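Local coordinates for heme utilization carrier protein (Escherichia coli O157:H7, PDB 6U9J), which probably binds heme in the cytosol and carries it on for use or breakdown, in connection with anaerobic heme degradation, at residues V29-P34 / C101-L106; G55-L60 / S144-A149; G94-E99 / S127-I132. All blocks are in the same frame, centred on the assembly; numbering follows the deposited sequence. Where two conformers were deposited one is given.

Contact 1: residues V29-P34 / C101-L106; sequences VVRNLP and CTHIAL
The last turn of helix 26-31 comes down onto the beginning of strand 103-111, the closest pair of CA atoms across the contact, Val30 and Ala105, lying 7.6 Å apart. Two small side chains meet across that distance. Val30 uses a single branch: CG1 stands anti to the backbone N (chi1 163°) and puts its methyl 3.6 Å from CB of Ala105. Phe122, on strand 114-122, touches both Val30 and Ala105, while Leu15 of helix 15-22 also touches Val30. The two small residues therefore belong to a larger apolar patch between the N-terminal helices and the sheet.

Next to Val30, toward the surface, the contact turns polar. Arg31 sends its chain out extended from CG to NE and reaches His103, two residues before Ala105 and also turned toward the helix. NH1 ends 3.4 Å from NE2 of His103, which lies at the edge of the guanidinium and near its plane. The imidazole itself stands almost upright to that plane, at 82°, so the two flat groups are not stacked. Both side chains also touch a neighbouring molecule in the crystal, which may help set their poses.

Within the helix end, the N of Asn32 bonds to O of Val29 (3.0 Å), and O of Val30 also receives Ser36 OG. The chemistry thus divides by depth: methyl packing at Val30 and Ala105 joins the helix to the sheet inside, and at the more exposed end two side-chain nitrogens, from Arg31 and His103, are brought together.

Contact 2: residues G55-L60 / S144-A149; sequences GNVTTL and SEQVSA. With PO4 (phosphate ion), chain E.
Gln146 reaches strand 56-62 because its CG sits anti to the carbonyl carbon (chi1 -69°) and the chain then runs on extended, carrying the amide from the first turns of helix 144-157 to the backbone of Asn56. Val57 answers with CG1, likewise anti to its own carbonyl carbon. This methyl lies 3.9 Å from both NE2 and OE1 of Gln146, the two side chains crossing at a slant.

The bond that ties the segments together runs from NE2 of Gln146 to O of Asn56, 2.8 Å long with an N-H...O angle of 151°. The donor approaches from above the carbonyl plane, 58° out of it, rather than on a lone pair. Gly55 lines the approach with bare backbone, its C 3.8 Å from NE2. The same NE2 makes a weak second bond to O of Trp54, and OE1 accepts from N of Gly135, which fixes the amide's rotation. Gln146 has a second deposited conformer, so this geometry holds for one of the two.

On the same strand, Thr58 OG1 gives a weak 3.1 Å hydrogen bond to O1 of a phosphate ion, which Ser71 OG also holds. The ion probably came from the crystallisation liquor.

A buried glutamine amide with partners for both its ends implies directional joining: the helix is pinned to backbone atoms at the start of the strand and to the loop at Gly135, with little apolar packing between the segments.

Contact 3: residues G94-E99 / S127-I132; sequences GHIKAE and SAMLKI
No ring takes part where Ile96 meets Met129 and Leu130; the one flat group of the two segments that comes near is the peptide after Lys97, whose O lies 4.1 Å from CE of Met129. The rings stand around the contact instead. Trp48 of helix 44-51 touches both Ile96 and Leu130, and Phe121 of strand 114-122 touches both Met129 and Leu130.

The aliphatic ends meet in two places, and Ile96 uses a different branch for each. Its CG2, anti to the backbone N, meets the terminal methyl of Met129, CE, at 3.6 Å. Its CD1, at the end of the longer branch, meets CD2 of Leu130 at 3.9 Å. Ile96 and Leu130 cross at about a right angle, whereas Ile96 and Met129 cross on a slant. Met129 gets there by a chain that bends at its last torsion (chi3 -67°), bringing CE round to the isoleucine; its chi1 of 30° is well away from a staggered position. Ile96 has a second deposited conformer, so its two contacts hold for one of them.

The backbone explains why two neighbouring residues can both point at Ile96. Met129 and Leu130 form a classic beta bulge opposite Phe121, at a corner of the chain. On the other side, an inverse gamma turn centred on Lys97 ends strand 92-96. Lys97 NZ turns away to bond O of Ala64 of the second subunit, whose strand also pairs antiparallel with His95 and Ile96.

With no hydrogen bond between the segments, the small sheet and the large one meet here by methyl packing alone. The join is buried and apolar, and Leu68 and other residues of the second subunit pack against it.

In the fold
All three contacts lean on the six-stranded sheet, each bringing a different element to it: helix 26-31 at contact 1, the C-terminal helix at contact 2 and the small sheet at contact 3. Contacts 1 and 2 lie on opposite sides of the chain's centre, their centres about 19 Å apart, and both are partly buried. Contact 3 is buried and touches each of the others: Cys101 packs on Met129, and Leu60 pairs with Lys131 across neighbouring strands 56-62 and 128-133. Chemistry follows place. Contact 3 joins its segments by apolar side chains, without a hydrogen bond, and is packed against the second subunit; contact 1 mixes methyls with an outer polar pair, and contact 2 depends on a hydrogen-bonded amide.

Contact 1: residues V29-P34 / C101-L106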
loop_
_atom_site.group_PDB
_atom_site.type_symbol
_atom_site.label_atom_id
_atom_site.label_comp_id
_atom_site.label_asym_id
_atom_site.label_seq_id
_atom_site.Cartn_x
_atom_site.Cartn_y
_atom_site.Cartn_z
ATOM N N VAL A 29 -20.330 -10.467 -2.612
ATOM C CA VAL A 29 -20.943 -9.369 -3.360
ATOM C C VAL A 29 -20.489 -9.401 -4.815
ATOM O O VAL A 29 -21.297 -9.295 -5.743
ATOM C CB VAL A 29 -20.607 -8.020 -2.707
ATOM C CG1 VAL A 29 -21.064 -6.853 -3.599
ATOM C CG2 VAL A 29 -21.229 -7.937 -1.325
ATOM N N VAL A 30 -19.181 -9.554 -5.033
ATOM C CA VAL A 30 -18.662 -9.515 -6.395
ATOM C C VAL A 30 -19.248 -10.646 -7.233
ATOM O O VAL A 30 -19.531 -10.467 -8.423
ATOM C CB VAL A 30 -17.122 -9.549 -6.367
ATOM C CG1 VAL A 30 -16.576 -9.917 -7.730
ATOM C CG2 VAL A 30 -16.596 -8.179 -5.934
ATOM N N ARG A 31 -19.421 -11.829 -6.635
ATOM C CA ARG A 31 -19.992 -12.958 -7.364
ATOM C C ARG A 31 -21.389 -12.653 -7.873
ATOM O O ARG A 31 -21.791 -13.164 -8.923
ATOM C CB ARG A 31 -20.050 -14.190 -6.465
ATOM C CG ARG A 31 -18.719 -14.820 -6.166
ATOM C CD ARG A 31 -18.947 -16.142 -5.458
ATOM N NE ARG A 31 -17.704 -16.753 -5.014
ATOM C CZ ARG A 31 -16.921 -17.500 -5.785
ATOM N NH1 ARG A 31 -15.812 -18.020 -5.282
ATOM N NH2 ARG A 31 -17.246 -17.726 -7.052
ATOM N N ASN A 32 -22.137 -11.832 -7.146
ATOM C CA ASN A 32 -23.527 -11.544 -7.465
ATOM C C ASN A 32 -23.697 -10.298 -8.319
ATOM O O ASN A 32 -24.834 -9.907 -8.607
ATOM C CB ASN A 32 -24.330 -11.425 -6.172
ATOM C CG ASN A 32 -24.556 -12.766 -5.519
ATOM O OD1 ASN A 32 -25.405 -13.543 -5.957
ATOM N ND2 ASN A 32 -23.790 -13.056 -4.476
ATOM N N LEU A 33 -22.601 -9.681 -8.747
ATOM C CA LEU A 33 -22.674 -8.558 -9.666
ATOM C C LEU A 33 -23.183 -9.015 -11.033
ATOM O O LEU A 33 -23.017 -10.177 -11.414
ATOM C CB LEU A 33 -21.296 -7.914 -9.827
ATOM C CG LEU A 33 -20.793 -7.058 -8.665
ATOM C CD1 LEU A 33 -19.346 -6.650 -8.897
ATOM C CD2 LEU A 33 -21.683 -5.836 -8.484
ATOM N N PRO A 34 -23.807 -8.115 -11.797
ATOM C CA PRO A 34 -24.222 -8.493 -13.157
ATOM C C PRO A 34 -23.060 -8.731 -14.105
ATOM O O PRO A 34 -23.215 -9.493 -15.066
ATOM C CB PRO A 34 -25.082 -7.306 -13.614
ATOM C CG PRO A 34 -24.766 -6.191 -12.676
ATOM C CD PRO A 34 -24.359 -6.817 -11.378
ATOM N N CYS A 101 -3.563 -15.581 -2.137
ATOM C CA CYS A 101 -4.618 -15.143 -3.046
ATOM C C CYS A 101 -5.422 -16.367 -3.457
ATOM O O CYS A 101 -4.926 -17.220 -4.204
ATOM C CB CYS A 101 -4.020 -14.457 -4.266
ATOM S SG CYS A 101 -5.316 -13.946 -5.434
ATOM N N THR A 102 -6.661 -16.465 -2.976
ATOM C CA THR A 102 -7.479 -17.627 -3.301
ATOM C C THR A 102 -8.470 -17.387 -4.434
ATOM O O THR A 102 -8.958 -18.364 -5.016
ATOM C CB THR A 102 -8.244 -18.109 -2.063
ATOM O OG1 THR A 102 -9.110 -17.069 -1.602
ATOM C CG2 THR A 102 -7.277 -18.491 -0.938
ATOM N N HIS A 103 -8.785 -16.126 -4.757
ATOM C CA HIS A 103 -9.690 -15.796 -5.853
ATOM C C HIS A 103 -9.239 -14.493 -6.486
ATOM O O HIS A 103 -8.636 -13.644 -5.823
ATOM C CB HIS A 103 -11.155 -15.645 -5.406
ATOM C CG HIS A 103 -11.731 -16.909 -4.856
ATOM N ND1 HIS A 103 -11.702 -17.211 -3.513
ATOM C CD2 HIS A 103 -12.303 -17.970 -5.472
ATOM C CE1 HIS A 103 -12.252 -18.398 -3.322
ATOM N NE2 HIS A 103 -12.617 -18.883 -4.496
ATOM N N ILE A 104 -9.545 -14.354 -7.776
ATOM C CA ILE A 104 -9.330 -13.131 -8.542
ATOM C C ILE A 104 -10.611 -12.832 -9.306
ATOM O O ILE A 104 -11.219 -13.741 -9.878
ATOM C CB ILE A 104 -8.149 -13.279 -9.519
ATOM C CG1 ILE A 104 -6.875 -13.654 -8.751
ATOM C CG2 ILE A 104 -7.976 -11.995 -10.358
ATOM C CD1 ILE A 104 -5.753 -14.123 -9.661
ATOM N N ALA A 105 -11.018 -11.566 -9.331
ATOM C CA ALA A 105 -12.203 -11.187 -10.092
ATOM C C ALA A 105 -11.880 -10.066 -11.062
ATOM O O ALA A 105 -11.130 -9.146 -10.737
ATOM C CB ALA A 105 -13.354 -10.753 -9.178
ATOM N N LEU A 106 -12.458 -10.143 -12.255
ATOM C CA LEU A 106 -12.496 -9.022 -13.182
ATOM C C LEU A 106 -13.900 -8.446 -13.131
ATOM O O LEU A 106 -14.876 -9.189 -13.265
ATOM C CB LEU A 106 -12.147 -9.453 -14.609
ATOM C CG LEU A 106 -10.646 -9.487 -14.945
ATOM C CD1 LEU A 106 -9.912 -10.528 -14.118
ATOM C CD2 LEU A 106 -10.423 -9.736 -16.436
#

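Contact 2: residues G55-L60 / S144-A149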
loop_
_atom_site.group_PDB
_atom_site.type_symbol
_atom_site.label_atom_id
_atom_site.label_comp_id
_atom_site.label_asym_id
_atom_site.label_seq_id
_atom_site.Cartn_x
_atom_site.Cartn_y
_atom_site.Cartn_z
ATOM N N GLY A 55 0.169 -1.285 -20.414
ATOM C CA GLY A 55 0.462 0.133 -20.262
ATOM C C GLY A 55 0.157 0.670 -18.875
ATOM O O GLY A 55 0.226 -0.070 -17.891
ATOM N N ASN A 56 -0.182 1.952 -18.769
ATOM C CA ASN A 56 -0.354 2.549 -17.451
ATOM C C ASN A 56 -1.665 2.101 -16.816
ATOM O O ASN A 56 -2.753 2.348 -17.356
ATOM C CB ASN A 56 -0.293 4.070 -17.541
ATOM C CG ASN A 56 1.070 4.567 -18.002
ATOM O OD1 ASN A 56 2.106 4.149 -17.480
ATOM N ND2 ASN A 56 1.074 5.470 -18.977
ATOM N N VAL A 57 -1.556 1.449 -15.661
ATOM C CA VAL A 57 -2.697 1.067 -14.845
ATOM C C VAL A 57 -2.511 1.673 -13.455
ATOM O O VAL A 57 -1.450 2.202 -13.127
ATOM C CB VAL A 57 -2.871 -0.465 -14.766
ATOM C CG1 VAL A 57 -3.168 -1.042 -16.159
ATOM C CG2 VAL A 57 -1.634 -1.140 -14.154
ATOM N N THR A 58 -3.552 1.587 -12.631
ATOM C CA THR A 58 -3.490 2.047 -11.249
ATOM C C THR A 58 -3.610 0.865 -10.300
ATOM O O THR A 58 -4.638 0.179 -10.274
ATOM C CB THR A 58 -4.584 3.068 -10.952
ATOM O OG1 THR A 58 -4.473 4.160 -11.873
ATOM C CG2 THR A 58 -4.449 3.585 -9.513
ATOM N N THR A 59 -2.565 0.643 -9.507
ATOM C CA THR A 59 -2.537 -0.402 -8.498
ATOM C C THR A 59 -2.804 0.228 -7.141
ATOM O O THR A 59 -2.187 1.240 -6.799
ATOM C CB THR A 59 -1.181 -1.105 -8.491
ATOM O OG1 THR A 59 -0.920 -1.644 -9.791
ATOM C CG2 THR A 59 -1.166 -2.224 -7.462
ATOM N N LEU A 60 -3.726 -0.353 -6.390
ATOM C CA LEU A 60 -4.213 0.238 -5.154
ATOM C C LEU A 60 -4.114 -0.762 -4.010
ATOM O O LEU A 60 -4.462 -1.936 -4.164
ATOM C CB LEU A 60 -5.675 0.709 -5.339
ATOM C CG LEU A 60 -6.426 1.384 -4.193
ATOM C CD1 LEU A 60 -7.385 2.441 -4.734
ATOM C CD2 LEU A 60 -7.169 0.352 -3.355
ATOM N N SER A 144 -9.754 2.871 -24.269
ATOM C CA SER A 144 -10.491 1.773 -24.894
ATOM C C SER A 144 -9.585 0.627 -25.301
ATOM O O SER A 144 -10.017 -0.530 -25.305
ATOM C CB SER A 144 -11.268 2.288 -26.103
ATOM O OG SER A 144 -12.317 3.113 -25.653
ATOM N N GLU A 145 -8.327 0.925 -25.644
ATOM C CA GLU A 145 -7.375 -0.137 -25.959
ATOM C C GLU A 145 -7.166 -1.064 -24.760
ATOM O O GLU A 145 -7.083 -2.291 -24.920
ATOM C CB GLU A 145 -6.056 0.488 -26.418
ATOM C CG GLU A 145 -4.921 -0.487 -26.663
ATOM C CD GLU A 145 -3.602 0.228 -26.925
ATOM O OE1 GLU A 145 -3.231 0.377 -28.107
ATOM O OE2 GLU A 145 -2.942 0.648 -25.948
ATOM N N GLN A 146 -7.101 -0.491 -23.551
ATOM C CA GLN A 146 -6.998 -1.300 -22.337
ATOM C C GLN A 146 -8.290 -2.060 -22.067
ATOM O O GLN A 146 -8.251 -3.226 -21.652
ATOM C CB GLN A 146 -6.670 -0.422 -21.137
ATOM C CG GLN A 146 -5.282 0.165 -21.135
ATOM C CD GLN A 146 -4.834 0.531 -19.736
ATOM O OE1 GLN A 146 -5.629 0.527 -18.792
ATOM N NE2 GLN A 146 -3.547 0.828 -19.590
ATOM N N VAL A 147 -9.438 -1.409 -22.273
ATOM C CA VAL A 147 -10.711 -2.097 -22.082
ATOM C C VAL A 147 -10.810 -3.305 -23.009
ATOM O O VAL A 147 -11.270 -4.376 -22.604
ATOM C CB VAL A 147 -11.876 -1.111 -22.294
ATOM C CG1 VAL A 147 -13.207 -1.854 -22.293
ATOM C CG2 VAL A 147 -11.837 -0.027 -21.214
ATOM N N SER A 148 -10.363 -3.159 -24.256
ATOM C CA SER A 148 -10.377 -4.298 -25.167
ATOM C C SER A 148 -9.492 -5.434 -24.654
ATOM O O SER A 148 -9.900 -6.601 -24.656
ATOM C CB SER A 148 -9.925 -3.857 -26.556
ATOM O OG SER A 148 -10.025 -4.934 -27.474
ATOM N N ALA A 149 -8.287 -5.104 -24.186
ATOM C CA ALA A 149 -7.388 -6.132 -23.664
ATOM C C ALA A 149 -7.959 -6.783 -22.404
ATOM O O ALA A 149 -7.845 -8.001 -22.208
ATOM C CB ALA A 149 -6.023 -5.508 -23.389
HETATM P P PO4 E . -3.916 6.463 -15.137
HETATM O O1 PO4 E . -3.318 5.166 -14.621
HETATM O O2 PO4 E . -3.261 7.635 -14.441
HETATM O O3 PO4 E . -3.693 6.570 -16.630
HETATM O O4 PO4 E . -5.401 6.505 -14.860
#

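Contact 3: residues G94-E99 / S127-I132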
loop_
_atom_site.group_PDB
_atom_site.type_symbol
_atom_site.label_atom_id
_atom_site.label_comp_id
_atom_site.label_asym_id
_atom_site.label_seq_id
_atom_site.Cartn_x
_atom_site.Cartn_y
_atom_site.Cartn_z
ATOM N N GLY A 94 7.863 -4.173 -4.382
ATOM C CA GLY A 94 7.387 -4.771 -3.156
ATOM C C GLY A 94 7.207 -6.263 -3.329
ATOM O O GLY A 94 7.845 -6.885 -4.186
ATOM N N HIS A 95 6.345 -6.843 -2.495
ATOM C CA HIS A 95 6.106 -8.278 -2.535
ATOM C C HIS A 95 4.665 -8.583 -2.163
ATOM O O HIS A 95 4.042 -7.865 -1.377
ATOM C CB HIS A 95 7.047 -9.034 -1.588
ATOM C CG HIS A 95 8.350 -8.341 -1.361
ATOM N ND1 HIS A 95 9.425 -8.463 -2.216
ATOM C CD2 HIS A 95 8.732 -7.476 -0.395
ATOM C CE1 HIS A 95 10.422 -7.721 -1.769
ATOM N NE2 HIS A 95 10.025 -7.110 -0.669
ATOM N N ILE A 96 4.156 -9.673 -2.731
ATOM C CA ILE A 96 2.784 -10.119 -2.520
ATOM C C ILE A 96 2.825 -11.570 -2.056
ATOM O O ILE A 96 3.524 -12.392 -2.648
ATOM C CB ILE A 96 1.928 -10.005 -3.796
ATOM C CG1 ILE A 96 1.824 -8.545 -4.244
ATOM C CG2 ILE A 96 0.526 -10.571 -3.550
ATOM C CD1 ILE A 96 1.368 -8.400 -5.681
ATOM N N LYS A 97 2.068 -11.872 -1.004
ATOM C CA LYS A 97 1.919 -13.274 -0.593
ATOM C C LYS A 97 0.883 -13.898 -1.527
ATOM O O LYS A 97 -0.285 -14.103 -1.183
ATOM C CB LYS A 97 1.514 -13.376 0.872
ATOM C CG LYS A 97 2.585 -12.898 1.833
ATOM C CD LYS A 97 2.120 -12.966 3.277
ATOM C CE LYS A 97 3.153 -12.319 4.190
ATOM N NZ LYS A 97 2.632 -12.132 5.575
ATOM N N ALA A 98 1.329 -14.200 -2.747
ATOM C CA ALA A 98 0.402 -14.611 -3.801
ATOM C C ALA A 98 -0.245 -15.962 -3.534
ATOM O O ALA A 98 -1.327 -16.227 -4.059
ATOM C CB ALA A 98 1.115 -14.645 -5.149
ATOM N N GLU A 99 0.386 -16.840 -2.748
ATOM C CA GLU A 99 -0.312 -18.073 -2.414
ATOM C C GLU A 99 -1.425 -17.868 -1.408
ATOM O O GLU A 99 -2.219 -18.794 -1.185
ATOM C CB GLU A 99 0.675 -19.105 -1.863
ATOM C CG GLU A 99 1.930 -19.207 -2.685
ATOM C CD GLU A 99 1.656 -19.548 -4.132
ATOM O OE1 GLU A 99 2.372 -19.017 -5.007
ATOM O OE2 GLU A 99 0.740 -20.359 -4.393
ATOM N N SER A 127 -11.924 -10.933 1.432
ATOM C CA SER A 127 -11.715 -9.503 1.285
ATOM C C SER A 127 -10.553 -9.256 0.331
ATOM O O SER A 127 -9.816 -10.172 -0.043
ATOM C CB SER A 127 -11.471 -8.830 2.645
ATOM O OG SER A 127 -10.583 -9.574 3.454
ATOM N N ALA A 128 -10.391 -7.996 -0.064
ATOM C CA ALA A 128 -9.424 -7.645 -1.091
ATOM C C ALA A 128 -8.039 -7.472 -0.478
ATOM O O ALA A 128 -7.888 -6.830 0.567
ATOM C CB ALA A 128 -9.863 -6.362 -1.809
ATOM N N MET A 129 -7.034 -8.073 -1.109
ATOM C CA MET A 129 -5.653 -7.785 -0.749
ATOM C C MET A 129 -4.984 -6.808 -1.704
ATOM O O MET A 129 -3.981 -6.190 -1.335
ATOM C CB MET A 129 -4.817 -9.078 -0.659
ATOM C CG MET A 129 -5.252 -10.217 -1.557
ATOM S SD MET A 129 -4.188 -11.677 -1.375
ATOM C CE MET A 129 -2.763 -10.919 -2.048
ATOM N N LEU A 130 -5.552 -6.594 -2.889
ATOM C CA LEU A 130 -4.938 -5.707 -3.863
ATOM C C LEU A 130 -5.983 -5.435 -4.926
ATOM O O LEU A 130 -6.836 -6.283 -5.175
ATOM C CB LEU A 130 -3.690 -6.340 -4.488
ATOM C CG LEU A 130 -2.797 -5.382 -5.261
ATOM C CD1 LEU A 130 -2.070 -4.427 -4.321
ATOM C CD2 LEU A 130 -1.811 -6.172 -6.105
ATOM N N LYS A 131 -5.929 -4.245 -5.528
ATOM C CA LYS A 131 -6.804 -3.902 -6.643
ATOM C C LYS A 131 -5.981 -3.279 -7.758
ATOM O O LYS A 131 -5.025 -2.545 -7.498
ATOM C CB LYS A 131 -7.915 -2.913 -6.217
ATOM C CG LYS A 131 -8.852 -3.442 -5.136
ATOM C CD LYS A 131 -10.026 -2.496 -4.905
ATOM C CE LYS A 131 -10.925 -2.988 -3.784
ATOM N NZ LYS A 131 -12.149 -2.123 -3.679
ATOM N N ILE A 132 -6.337 -3.579 -9.002
ATOM C CA ILE A 132 -5.786 -2.893 -10.168
ATOM C C ILE A 132 -6.946 -2.315 -10.958
ATOM O O ILE A 132 -7.902 -3.035 -11.265
ATOM C CB ILE A 132 -4.953 -3.830 -11.055
ATOM C CG1 ILE A 132 -3.777 -4.414 -10.267
ATOM C CG2 ILE A 132 -4.434 -3.081 -12.279
ATOM C CD1 ILE A 132 -3.066 -5.520 -11.019
#